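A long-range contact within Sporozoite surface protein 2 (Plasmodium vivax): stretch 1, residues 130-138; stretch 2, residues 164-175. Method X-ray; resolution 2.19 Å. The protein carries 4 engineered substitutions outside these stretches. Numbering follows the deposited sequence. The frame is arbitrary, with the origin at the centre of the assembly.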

# COMPACT_ATOMS: atom_id res chain seq x y z
N ILE A 130 -9.46 5.83 -0.51
CA ILE A 130 -10.91 5.95 -0.36
C ILE A 130 -11.24 7.42 -0.19
O ILE A 130 -10.84 8.05 0.79
CB ILE A 130 -11.43 5.11 0.81
CG1 ILE A 130 -11.15 3.63 0.57
CG2 ILE A 130 -12.92 5.34 1.01
CD1 ILE A 130 -11.70 2.73 1.66
N LEU A 131 -11.96 7.98 -1.16
CA LEU A 131 -12.30 9.40 -1.15
C LEU A 131 -13.77 9.57 -0.77
O LEU A 131 -14.66 9.17 -1.53
CB LEU A 131 -12.02 10.02 -2.53
CG LEU A 131 -12.40 11.49 -2.73
CD1 LEU A 131 -11.56 12.41 -1.85
CD2 LEU A 131 -12.26 11.86 -4.22
N MET A 132 -14.03 10.15 0.40
CA MET A 132 -15.40 10.38 0.86
C MET A 132 -15.76 11.84 0.66
O MET A 132 -15.20 12.70 1.33
CB MET A 132 -15.55 10.02 2.34
CG MET A 132 -15.42 8.56 2.65
SD MET A 132 -15.47 8.23 4.42
CE MET A 132 -16.96 9.04 4.88
N THR A 133 -16.71 12.11 -0.23
CA THR A 133 -17.02 13.49 -0.59
C THR A 133 -18.42 13.65 -1.18
O THR A 133 -19.03 12.68 -1.62
CB THR A 133 -15.96 14.04 -1.58
OG1 THR A 133 -16.19 15.43 -1.84
CG2 THR A 133 -16.00 13.25 -2.89
N ASP A 134 -18.94 14.89 -1.17
CA ASP A 134 -20.15 15.22 -1.93
C ASP A 134 -19.81 15.63 -3.37
O ASP A 134 -20.69 15.90 -4.18
CB ASP A 134 -20.96 16.33 -1.24
CG ASP A 134 -20.22 17.66 -1.19
OD1 ASP A 134 -19.08 17.78 -1.71
OD2 ASP A 134 -20.80 18.62 -0.62
N GLY A 135 -18.53 15.70 -3.67
CA GLY A 135 -18.10 15.89 -5.05
C GLY A 135 -18.16 17.33 -5.54
O GLY A 135 -18.43 17.56 -6.72
N VAL A 136 -17.91 18.28 -4.64
CA VAL A 136 -17.84 19.70 -4.99
C VAL A 136 -16.50 20.28 -4.53
O VAL A 136 -16.41 20.94 -3.49
CB VAL A 136 -19.00 20.50 -4.35
CG1 VAL A 136 -19.11 21.88 -5.00
CG2 VAL A 136 -20.32 19.75 -4.50
N PRO A 137 -15.42 20.01 -5.29
CA PRO A 137 -14.09 20.50 -4.89
C PRO A 137 -13.91 21.98 -5.20
O PRO A 137 -14.71 22.57 -5.93
CB PRO A 137 -13.14 19.65 -5.75
CG PRO A 137 -13.93 19.37 -6.99
CD PRO A 137 -15.36 19.16 -6.50
N ASN A 138 -12.86 22.57 -4.64
CA ASN A 138 -12.52 23.96 -4.93
C ASN A 138 -12.15 24.17 -6.40
O ASN A 138 -12.34 25.26 -6.93
CB ASN A 138 -11.38 24.45 -4.03
CG ASN A 138 -11.83 24.67 -2.59
OD1 ASN A 138 -13.02 24.67 -2.29
ND2 ASN A 138 -10.86 24.88 -1.71
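Stretch 2, residues 164-175: QGINHQFNRLIA

Stretch 1 leaves a strand, residues 130-133, and continues as a loop; stretch 2 enters as a loop and becomes a helix over 168-175. The nearest CA pairs give the register: Asp-134 and Ile-166 lie 4.3 Å apart (CA to CA), Gly-135 and Asn-171 5.2 Å, and Leu-131 and Ala-175 9.1 Å. Within the helix, the partner of Gly-135 is Asn-171 and that of Leu-131 is Ala-175, so the helix runs back along the end of the strand and draws away from it; the Asp-134 to Ile-166 pair belongs to the loop before the helix. Contact is closest where the strand has ended and the helix is about to begin.

That junction is fixed by backbone. Asn-167 N donates to Asp-134 O at 2.8 Å with an N-H...acceptor angle of 166°, and Ile-166 CA approaches the same Asp-134 O at 3.6 Å as a CA-H...O contact. Asn-167 (phi/psi -92/92) is the N-cap: its OD1 accepts from Phe-170 N at 2.9 Å. Its main chain thus holds the loop of stretch 1 while its side chain caps the helix. From there Asn-171 N to Asn-167 O, 3.1 Å, opens the i to i+4 bonding pattern.

Gly-135, at phi/psi 80/33, has a positive phi that itself favours glycine. Packing adds a second constraint: an ideal CB would point toward stretch 2 and fall 2.4 Å from Asn-171 OD1 and 2.9 Å from Asn-167 O, both clashes. Without one, Gly-135 CA comes to 3.1 Å from Asn-171 OD1. Within the turn, Gly-135 N donates to Thr-133 OG1 (3.0 Å, 167°).

The Asn-171 CA-to-CB bond points sideways, but the end of the side chain comes nearer to stretch 1. Its ND2 makes a weak hydrogen bond to Thr-133 O (3.3 Å, 152°), and its OD1 lies 3.3 Å from Thr-133 CG2.

Phe-170 points toward stretch 1. Pro-137 CD sits over one face of its ring, 4.1 Å from the centroid and 21° off the normal, a CH-pi contact; Pro-137 CG reaches Phe-170 CZ at 3.7 Å. Gly-135 O approaches Phe-170 CD2 obliquely at 3.4 Å. Farther along the helix, Leu-131 CD2 meets Ile-174 CD1 at 4.2 Å, an apolar contact between two buried side chains.

Asp-134 also reaches Gly-165 through two waters. The O of water 1 lies 2.7 Å from Asp-134 OD2 and accepts from Gly-165 N at 2.9 Å; the O of water 2 lies 2.9 Å from Asp-134 OD2 and 2.6 Å from Gly-165 O. The whole contact buries 420 Å², both sides summed.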

# COMPACT_ATOMS: atom_id res chain seq x y z
N GLN A 164 -25.12 16.29 2.36
CA GLN A 164 -26.53 16.59 2.15
C GLN A 164 -26.88 16.83 0.68
O GLN A 164 -28.01 16.58 0.26
CB GLN A 164 -26.95 17.81 2.99
CG GLN A 164 -26.23 19.10 2.63
CD GLN A 164 -26.37 20.17 3.69
OE1 GLN A 164 -27.23 20.09 4.56
NE2 GLN A 164 -25.50 21.18 3.64
N GLY A 165 -25.90 17.30 -0.10
CA GLY A 165 -26.12 17.61 -1.50
C GLY A 165 -25.02 17.08 -2.40
O GLY A 165 -24.08 17.81 -2.74
N ILE A 166 -25.14 15.82 -2.78
CA ILE A 166 -24.11 15.13 -3.54
C ILE A 166 -24.18 15.41 -5.05
O ILE A 166 -25.25 15.35 -5.66
CB ILE A 166 -24.17 13.60 -3.30
CG1 ILE A 166 -24.08 13.31 -1.81
CG2 ILE A 166 -23.04 12.89 -4.05
CD1 ILE A 166 -24.20 11.83 -1.46
N ASN A 167 -23.03 15.74 -5.63
CA ASN A 167 -22.89 15.81 -7.08
C ASN A 167 -22.42 14.46 -7.60
O ASN A 167 -21.21 14.19 -7.67
CB ASN A 167 -21.90 16.92 -7.46
CG ASN A 167 -21.84 17.17 -8.96
OD1 ASN A 167 -22.03 16.26 -9.77
ND2 ASN A 167 -21.57 18.41 -9.34
N HIS A 168 -23.37 13.61 -7.97
CA HIS A 168 -23.06 12.25 -8.41
C HIS A 168 -22.32 12.23 -9.74
O HIS A 168 -21.53 11.33 -10.00
CB HIS A 168 -24.32 11.39 -8.51
CG HIS A 168 -25.00 11.18 -7.19
ND1 HIS A 168 -24.41 10.49 -6.16
CD2 HIS A 168 -26.22 11.55 -6.74
CE1 HIS A 168 -25.23 10.45 -5.13
NE2 HIS A 168 -26.34 11.09 -5.46
N GLN A 169 -22.59 13.23 -10.57
CA GLN A 169 -21.92 13.34 -11.87
C GLN A 169 -20.41 13.49 -11.68
O GLN A 169 -19.63 12.76 -12.29
CB GLN A 169 -22.49 14.51 -12.68
CG GLN A 169 -21.86 14.70 -14.07
CD GLN A 169 -20.56 15.51 -14.03
OE1 GLN A 169 -20.41 16.42 -13.22
NE2 GLN A 169 -19.62 15.15 -14.90
N PHE A 170 -19.99 14.41 -10.81
CA PHE A 170 -18.57 14.59 -10.58
C PHE A 170 -17.94 13.40 -9.85
O PHE A 170 -16.82 12.99 -10.18
CB PHE A 170 -18.26 15.88 -9.80
CG PHE A 170 -16.78 16.08 -9.58
CD1 PHE A 170 -16.00 16.68 -10.56
CD2 PHE A 170 -16.16 15.62 -8.41
CE1 PHE A 170 -14.63 16.84 -10.37
CE2 PHE A 170 -14.80 15.78 -8.23
CZ PHE A 170 -14.04 16.40 -9.21
N ASN A 171 -18.63 12.87 -8.85
CA ASN A 171 -18.13 11.71 -8.12
C ASN A 171 -17.87 10.53 -9.04
O ASN A 171 -16.85 9.86 -8.92
CB ASN A 171 -19.08 11.29 -6.99
CG ASN A 171 -18.89 12.12 -5.73
OD1 ASN A 171 -17.92 12.85 -5.59
ND2 ASN A 171 -19.83 11.98 -4.79
N ARG A 172 -18.80 10.29 -9.97
CA ARG A 172 -18.66 9.20 -10.93
C ARG A 172 -17.51 9.49 -11.88
O ARG A 172 -16.77 8.59 -12.28
CB ARG A 172 -19.95 9.01 -11.73
CG ARG A 172 -21.10 8.37 -10.95
CD ARG A 172 -22.33 8.16 -11.83
NE ARG A 172 -22.45 6.77 -12.26
CZ ARG A 172 -22.16 6.33 -13.49
NH1 ARG A 172 -21.74 7.18 -14.42
NH2 ARG A 172 -22.30 5.05 -13.78
N LEU A 173 -17.36 10.76 -12.25
CA LEU A 173 -16.30 11.15 -13.17
C LEU A 173 -14.93 10.91 -12.54
O LEU A 173 -14.08 10.26 -13.12
CB LEU A 173 -16.47 12.61 -13.60
CG LEU A 173 -15.52 13.11 -14.68
CD1 LEU A 173 -15.66 12.27 -15.94
CD2 LEU A 173 -15.79 14.58 -14.97
N ILE A 174 -14.73 11.40 -11.33
CA ILE A 174 -13.44 11.23 -10.68
C ILE A 174 -13.18 9.75 -10.34
O ILE A 174 -12.03 9.31 -10.29
CB ILE A 174 -13.26 12.15 -9.45
CG1 ILE A 174 -11.78 12.26 -9.08
CG2 ILE A 174 -14.10 11.66 -8.24
CD1 ILE A 174 -11.48 13.36 -8.07
N ALA A 175 -14.24 8.98 -10.15
CA ALA A 175 -14.09 7.55 -9.85
C ALA A 175 -13.76 6.74 -11.11
O ALA A 175 -13.27 5.62 -11.03
CB ALA A 175 -15.35 7.01 -9.19
O HOH W 1 -23.14 17.99 0.64
O HOH W 2 -22.97 20.04 -1.99